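Side-chain contacts in CaaX farnesyltransferase beta subunit Ram1 (Aspergillus fumigatus, PDB 4L9P), which probably carries the peptide-binding role in the zinc-dependent heterodimer that transfers a farnesyl group from farnesyl diphosphate to a cysteine near the C terminus of target proteins: residues 152-155 and 156-159; 289-292 and 293-297; 348-351 and 352-355. All blocks are in the same frame, centred on the assembly; numbering follows the deposited sequence. Where two conformers were deposited one is given.

Interaction 1 (152-155 and 156-159); sequences PWMV and YWAL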
loop_
_atom_site.group_PDB
_atom_site.type_symbol
_atom_site.label_atom_id
_atom_site.label_comp_id
_atom_site.label_asym_id
_atom_site.label_seq_id
_atom_site.Cartn_x
_atom_site.Cartn_y
_atom_site.Cartn_z
ATOM N N PRO B 152 -11.585 -1.206 -14.654
ATOM C CA PRO B 152 -12.264 -1.969 -13.568
ATOM C C PRO B 152 -12.137 -1.315 -12.224
ATOM O O PRO B 152 -13.121 -1.369 -11.436
ATOM C CB PRO B 152 -11.575 -3.340 -13.609
ATOM C CG PRO B 152 -11.156 -3.453 -15.107
ATOM C CD PRO B 152 -10.664 -2.041 -15.464
ATOM N N TRP B 153 -10.968 -0.707 -11.953
ATOM C CA TRP B 153 -10.853 0.075 -10.722
ATOM C C TRP B 153 -11.887 1.189 -10.638
ATOM O O TRP B 153 -12.449 1.452 -9.560
ATOM C CB TRP B 153 -9.491 0.715 -10.573
ATOM C CG TRP B 153 -8.405 -0.167 -10.076
ATOM C CD1 TRP B 153 -7.200 -0.386 -10.686
ATOM C CD2 TRP B 153 -8.337 -0.817 -8.802
ATOM N NE1 TRP B 153 -6.410 -1.168 -9.881
ATOM C CE2 TRP B 153 -7.083 -1.461 -8.720
ATOM C CE3 TRP B 153 -9.197 -0.893 -7.705
ATOM C CZ2 TRP B 153 -6.665 -2.175 -7.606
ATOM C CZ3 TRP B 153 -8.776 -1.642 -6.579
ATOM C CH2 TRP B 153 -7.527 -2.245 -6.553
ATOM N N MET B 154 -12.122 1.916 -11.733
ATOM C CA MET B 154 -13.086 3.046 -11.670
ATOM C C MET B 154 -14.500 2.548 -11.351
ATOM O O MET B 154 -15.286 3.256 -10.687
ATOM C CB MET B 154 -13.072 3.851 -12.985
ATOM C CG MET B 154 -11.642 4.300 -13.311
ATOM S SD MET B 154 -11.412 4.842 -14.992
ATOM C CE MET B 154 -12.473 6.151 -14.732
ATOM N N VAL B 155 -14.816 1.341 -11.814
ATOM C CA VAL B 155 -16.116 0.734 -11.441
ATOM C C VAL B 155 -16.132 0.400 -9.946
ATOM O O VAL B 155 -17.058 0.797 -9.225
ATOM C CB VAL B 155 -16.400 -0.544 -12.273
ATOM C CG1 VAL B 155 -17.697 -1.191 -11.753
ATOM C CG2 VAL B 155 -16.522 -0.170 -13.765
ATOM N N TYR B 156 -15.084 -0.252 -9.464
ATOM C CA TYR B 156 -15.002 -0.610 -8.061
ATOM C C TYR B 156 -15.043 0.623 -7.154
ATOM O O TYR B 156 -15.781 0.618 -6.166
ATOM C CB TYR B 156 -13.730 -1.434 -7.798
ATOM C CG TYR B 156 -13.462 -1.538 -6.312
ATOM C CD1 TYR B 156 -14.261 -2.362 -5.436
ATOM C CD2 TYR B 156 -12.427 -0.777 -5.751
ATOM C CE1 TYR B 156 -14.013 -2.347 -4.026
ATOM C CE2 TYR B 156 -12.189 -0.768 -4.353
ATOM C CZ TYR B 156 -12.970 -1.583 -3.521
ATOM O OH TYR B 156 -12.723 -1.584 -2.180
ATOM N N TRP B 157 -14.207 1.626 -7.421
ATOM C CA TRP B 157 -14.136 2.782 -6.493
ATOM C C TRP B 157 -15.490 3.456 -6.394
ATOM O O TRP B 157 -15.930 3.895 -5.296
ATOM C CB TRP B 157 -13.120 3.843 -7.006
ATOM C CG TRP B 157 -11.699 3.307 -6.975
ATOM C CD1 TRP B 157 -11.142 2.498 -6.017
ATOM C CD2 TRP B 157 -10.661 3.614 -7.899
ATOM N NE1 TRP B 157 -9.824 2.230 -6.350
ATOM C CE2 TRP B 157 -9.512 2.906 -7.494
ATOM C CE3 TRP B 157 -10.608 4.406 -9.074
ATOM C CZ2 TRP B 157 -8.305 2.959 -8.217
ATOM C CZ3 TRP B 157 -9.394 4.465 -9.795
ATOM C CH2 TRP B 157 -8.277 3.738 -9.344
ATOM N N ALA B 158 -16.184 3.601 -7.528
ATOM C CA ALA B 158 -17.510 4.272 -7.513
ATOM C C ALA B 158 -18.531 3.385 -6.789
ATOM O O ALA B 158 -19.295 3.898 -5.952
ATOM C CB ALA B 158 -17.946 4.580 -8.939
ATOM N N LEU B 159 -18.591 2.076 -7.087
ATOM C CA LEU B 159 -19.587 1.244 -6.379
ATOM C C LEU B 159 -19.298 1.212 -4.875
ATOM O O LEU B 159 -20.245 1.248 -4.076
ATOM C CB LEU B 159 -19.575 -0.182 -6.930
ATOM C CG LEU B 159 -20.087 -0.309 -8.358
ATOM C CD1 LEU B 159 -19.834 -1.747 -8.846
ATOM C CD2 LEU B 159 -21.617 0.071 -8.414
#

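Interaction 2 (289-292 and 293-297); sequences PEYL and SRCQT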
loop_
_atom_site.group_PDB
_atom_site.type_symbol
_atom_site.label_atom_id
_atom_site.label_comp_id
_atom_site.label_asym_id
_atom_site.label_seq_id
_atom_site.Cartn_x
_atom_site.Cartn_y
_atom_site.Cartn_z
ATOM N N PRO B 289 3.377 -16.722 3.545
ATOM C CA PRO B 289 3.640 -15.865 4.719
ATOM C C PRO B 289 5.159 -15.642 4.918
ATOM O O PRO B 289 5.535 -14.589 5.440
ATOM C CB PRO B 289 2.988 -16.631 5.908
ATOM C CG PRO B 289 2.989 -18.098 5.436
ATOM C CD PRO B 289 2.780 -18.030 3.894
ATOM N N GLU B 290 5.990 -16.627 4.568
ATOM C CA GLU B 290 7.433 -16.415 4.634
ATOM C C GLU B 290 7.867 -15.263 3.690
ATOM O O GLU B 290 8.693 -14.409 4.092
ATOM C CB GLU B 290 8.167 -17.704 4.253
ATOM C CG GLU B 290 7.873 -18.856 5.222
ATOM C CD GLU B 290 6.704 -19.718 4.835
ATOM O OE1 GLU B 290 5.884 -19.336 4.003
ATOM O OE2 GLU B 290 6.600 -20.842 5.385
ATOM N N TYR B 291 7.303 -15.205 2.483
ATOM C CA TYR B 291 7.583 -14.125 1.560
ATOM C C TYR B 291 7.151 -12.798 2.208
ATOM O O TYR B 291 7.887 -11.798 2.181
ATOM C CB TYR B 291 6.825 -14.379 0.268
ATOM C CG TYR B 291 6.699 -13.167 -0.622
ATOM C CD1 TYR B 291 7.752 -12.747 -1.412
ATOM C CD2 TYR B 291 5.533 -12.423 -0.630
ATOM C CE1 TYR B 291 7.643 -11.634 -2.259
ATOM C CE2 TYR B 291 5.383 -11.338 -1.419
ATOM C CZ TYR B 291 6.418 -10.889 -2.204
ATOM O OH TYR B 291 6.190 -9.831 -3.046
ATOM N N LEU B 292 5.958 -12.772 2.799
ATOM C CA LEU B 292 5.519 -11.494 3.383
ATOM C C LEU B 292 6.424 -11.089 4.565
ATOM O O LEU B 292 6.745 -9.905 4.736
ATOM C CB LEU B 292 4.071 -11.612 3.854
ATOM C CG LEU B 292 3.078 -11.918 2.719
ATOM C CD1 LEU B 292 1.643 -12.246 3.237
ATOM C CD2 LEU B 292 3.017 -10.710 1.728
ATOM N N SER B 293 6.877 -12.062 5.394
ATOM C CA SER B 293 7.801 -11.728 6.475
ATOM C C SER B 293 9.085 -11.060 5.913
ATOM O O SER B 293 9.668 -10.163 6.553
ATOM C CB SER B 293 8.196 -13.029 7.161
ATOM O OG SER B 293 9.275 -12.794 8.081
ATOM N N ARG B 294 9.557 -11.538 4.736
ATOM C CA ARG B 294 10.747 -10.978 4.118
ATOM C C ARG B 294 10.513 -9.569 3.546
ATOM O O ARG B 294 11.492 -8.928 3.083
ATOM C CB ARG B 294 11.211 -11.903 3.005
ATOM C CG ARG B 294 11.731 -13.277 3.543
ATOM C CD ARG B 294 12.572 -14.056 2.534
ATOM N NE ARG B 294 11.871 -14.160 1.283
ATOM C CZ ARG B 294 11.069 -15.168 0.906
ATOM N NH1 ARG B 294 10.770 -16.161 1.713
ATOM N NH2 ARG B 294 10.523 -15.135 -0.310
ATOM N N CYS B 295 9.251 -9.072 3.587
ATOM C CA CYS B 295 8.958 -7.670 3.161
ATOM C C CYS B 295 8.895 -6.733 4.353
ATOM O O CYS B 295 8.744 -5.538 4.158
ATOM C CB CYS B 295 7.624 -7.620 2.397
ATOM S SG CYS B 295 7.765 -8.466 0.775
ATOM N N GLN B 296 8.977 -7.220 5.602
ATOM C CA GLN B 296 9.107 -6.266 6.691
ATOM C C GLN B 296 10.471 -5.541 6.577
ATOM O O GLN B 296 11.455 -6.132 6.072
ATOM C CB GLN B 296 8.917 -7.006 8.060
ATOM C CG GLN B 296 8.754 -5.963 9.209
ATOM C CD GLN B 296 8.337 -6.595 10.520
ATOM O OE1 GLN B 296 8.534 -7.810 10.787
ATOM N NE2 GLN B 296 7.698 -5.779 11.357
ATOM N N THR B 297 10.568 -4.300 7.069
ATOM C CA THR B 297 11.809 -3.592 7.030
ATOM C C THR B 297 12.296 -3.269 8.431
ATOM O O THR B 297 11.573 -3.446 9.432
ATOM C CB THR B 297 11.725 -2.261 6.258
ATOM O OG1 THR B 297 11.185 -1.209 7.076
ATOM C CG2 THR B 297 10.845 -2.400 5.012
#

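Interaction 3 (348-351 and 352-355); sequences RQYA and PEGG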
loop_
_atom_site.group_PDB
_atom_site.type_symbol
_atom_site.label_atom_id
_atom_site.label_comp_id
_atom_site.label_asym_id
_atom_site.label_seq_id
_atom_site.Cartn_x
_atom_site.Cartn_y
_atom_site.Cartn_z
ATOM N N ARG B 348 2.532 6.831 11.545
ATOM C CA ARG B 348 1.972 7.348 10.288
ATOM C C ARG B 348 1.079 8.564 10.482
ATOM O O ARG B 348 0.864 9.334 9.533
ATOM C CB ARG B 348 1.105 6.263 9.585
ATOM C CG ARG B 348 1.836 4.907 9.333
ATOM C CD ARG B 348 2.654 4.843 7.977
ATOM N NE ARG B 348 3.428 6.061 7.752
ATOM C CZ ARG B 348 4.537 6.384 8.411
ATOM N NH1 ARG B 348 5.126 7.570 8.176
ATOM N NH2 ARG B 348 5.026 5.537 9.325
ATOM N N GLN B 349 0.532 8.747 11.697
ATOM C CA GLN B 349 -0.461 9.809 11.877
ATOM C C GLN B 349 0.238 11.083 12.368
ATOM O O GLN B 349 1.089 11.005 13.280
ATOM C CB GLN B 349 -1.471 9.336 12.950
ATOM C CG GLN B 349 -2.729 10.193 12.934
ATOM C CD GLN B 349 -3.836 9.607 13.746
ATOM O OE1 GLN B 349 -3.593 8.758 14.633
ATOM N NE2 GLN B 349 -5.057 10.073 13.480
ATOM N N TYR B 350 -0.149 12.218 11.782
ATOM C CA TYR B 350 0.469 13.535 12.134
ATOM C C TYR B 350 -0.557 14.454 12.812
ATOM O O TYR B 350 -1.753 14.321 12.580
ATOM C CB TYR B 350 0.919 14.254 10.840
ATOM C CG TYR B 350 2.008 13.545 10.039
ATOM C CD1 TYR B 350 2.690 12.419 10.502
ATOM C CD2 TYR B 350 2.358 14.110 8.846
ATOM C CE1 TYR B 350 3.726 11.829 9.690
ATOM C CE2 TYR B 350 3.368 13.519 8.034
ATOM C CZ TYR B 350 3.996 12.395 8.475
ATOM O OH TYR B 350 5.003 11.780 7.729
ATOM N N ALA B 351 -0.044 15.399 13.576
ATOM C CA ALA B 351 -0.870 16.551 14.049
ATOM C C ALA B 351 -0.124 17.777 13.597
ATOM O O ALA B 351 1.097 17.768 13.612
ATOM C CB ALA B 351 -1.012 16.539 15.578
ATOM N N PRO B 352 -0.827 18.843 13.162
ATOM C CA PRO B 352 -2.274 19.011 13.342
ATOM C C PRO B 352 -3.134 18.376 12.251
ATOM O O PRO B 352 -4.359 18.341 12.393
ATOM C CB PRO B 352 -2.454 20.582 13.294
ATOM C CG PRO B 352 -1.307 20.978 12.353
ATOM C CD PRO B 352 -0.143 20.088 12.768
ATOM N N GLU B 353 -2.557 17.893 11.125
ATOM C CA GLU B 353 -3.424 17.435 10.038
ATOM C C GLU B 353 -4.413 16.364 10.464
ATOM O O GLU B 353 -5.569 16.401 10.019
ATOM C CB GLU B 353 -2.556 16.809 8.893
ATOM C CG GLU B 353 -1.512 17.747 8.301
ATOM C CD GLU B 353 -0.137 17.542 8.922
ATOM O OE1 GLU B 353 0.035 17.755 10.141
ATOM O OE2 GLU B 353 0.791 17.177 8.169
ATOM N N GLY B 354 -3.973 15.393 11.273
ATOM C CA GLY B 354 -4.815 14.314 11.774
ATOM C C GLY B 354 -4.829 13.088 10.881
ATOM O O GLY B 354 -5.231 12.037 11.379
ATOM N N GLY B 355 -4.492 13.219 9.591
ATOM C CA GLY B 355 -4.465 12.055 8.713
ATOM C C GLY B 355 -3.171 11.264 8.762
ATOM O O GLY B 355 -2.298 11.481 9.623
HETATM O O HOH W 1 2.489 17.889 11.299
#

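Interaction 1 (152-155 and 156-159)
W153 and W157, one helical turn apart, lay their indoles in almost the same orientation, the W153 five-membered ring and the W157 six-membered ring tilted by only 9°, yet slid so far that they barely overlap. What sits squarely under the W157 benzo ring is instead the methylene of W153: CB lies 3.5 Å from that ring's centroid, a CH-pi contact over the face. The same face receives the W153 carbonyl O, 3.3 Å from W157 CG; this oxygen also accepts the W157 backbone N-H in a nearly straight bond, 2.8 Å from N to O. Y156 runs alongside W153 in the same direction, CG anti to the backbone N (chi1 167°), bringing CD2 to the in-plane edge of the indole, 3.8 Å from W153 CE3; the two rings stand at 65°. Y156 OH ends on the V499 carbonyl. V155 and L159 lie side by side, CG1 of V155 3.7 Å from CD1 of L159, and both touch helix 173-183. Y432 meets W157 edge-to-face, and Y436 adds a further ring. W153 itself touches the bound farnesyl diphosphate analogue and an apolar side chain of the peptide. In this aromatic cluster on helix 151-164, W153 lines the isoprenoid pocket of the alpha-alpha toroid, with Y156 and W157 packed against it.

Interaction 2 (289-292 and 293-297)
C295 places its sulfur over one face of the Y291 ring, SG standing 4.4 Å from the centroid and 20° off the normal, shifted toward the phenol end, where CZ is 4.1 Å away. The same ring meets R294 differently: NH2 comes to its edge in plane, 3.8 Å from CD1, with the guanidinium turned 74° against the ring. The guanidinium is no stacking partner of the phenol; its own face rests on the backbone, CZ 3.7 Å from Y291 CA. A bend at chi3 (-51°) folds the R294 chain back along the backbone to reach there. E290 adds no salt bridge, its OE1 staying 6.3 Å from R294 NH1.

The backbone sets these positions. S293 N and R294 N bond to the carbonyls of P289 and E290, but C295 N reaches L292 O (2.9 Å), three residues back, coming from well above the carbonyl plane. A type I turn from S293 to Q296 overlaps this bond, with Q296 N bonded to S293 O. Farther out, R294 NH2 is held by the D238 carbonyl, V251 of helix 251-263 packs on both Y291 and C295, and L292 reaches helix 312-323. K230 of the alpha subunit Ram2 bonds both S293 OG and Q296 OE1. The arrangement is a Cys sulfur-aromatic contact where helix 288-293 gives way to the loop before helix 312-323, against the subunit interface.

Interaction 3 (348-351 and 352-355)
P352 follows A351 through a cis peptide bond, and the chain reverses here, the two end-to-end directions lying 147° apart. E353 comes next; its chain bent at chi2, its carboxylate swings back beneath A351 and Y350. OE2 lies in plane at the edge of the Y350 ring, 3.5 Å from CD2, the ring and carboxylate planes 52° apart, and is also bonded by Q94 NE2. One water donates hydrogen bonds to both E353 OE1 and A351 O, each 2.7 Å from its oxygen. G354, with a positive phi of 90° that favours glycine, sends its N to Y350 O at 2.8 Å in a rather bent bond. Its carbonyl O accepts Q349 NE2 at 2.9 Å, almost straight and within the amide plane of Q349, whose chain is extended beyond CG; the same NE2 also donates to S402 O. At G355 the carbonyl closes the loop, taking Y350 N nearly end-on at 3.1 Å and a CA-H of Q349. Y350 OH bonds the K362 carbonyl. The reversed loop lies between helix 338-346 and helix 368-371, with P352 and E353 packed on helix 89-105, Q349 and E353 against helix 403-413, and A351 against I341 of the alpha subunit.

From the N terminus the three contacts come in series, none nesting or crossing; each joins neighbouring residues, so none closes a long loop. Interaction 1 is one turn within helix 151-164, at the ligand pocket. Interaction 2 joins helix 288-293 to the loop before helix 312-323. Interaction 3 folds the loop after helix 338-346, upstream of the zinc ligands D365 and C367. Interactions 1 and 2 lie on opposite sides of the chain's centre, 29 Å between centres, while 2 and 3 approach to about 9 Å between nearest atoms. All three also pack on the alpha subunit.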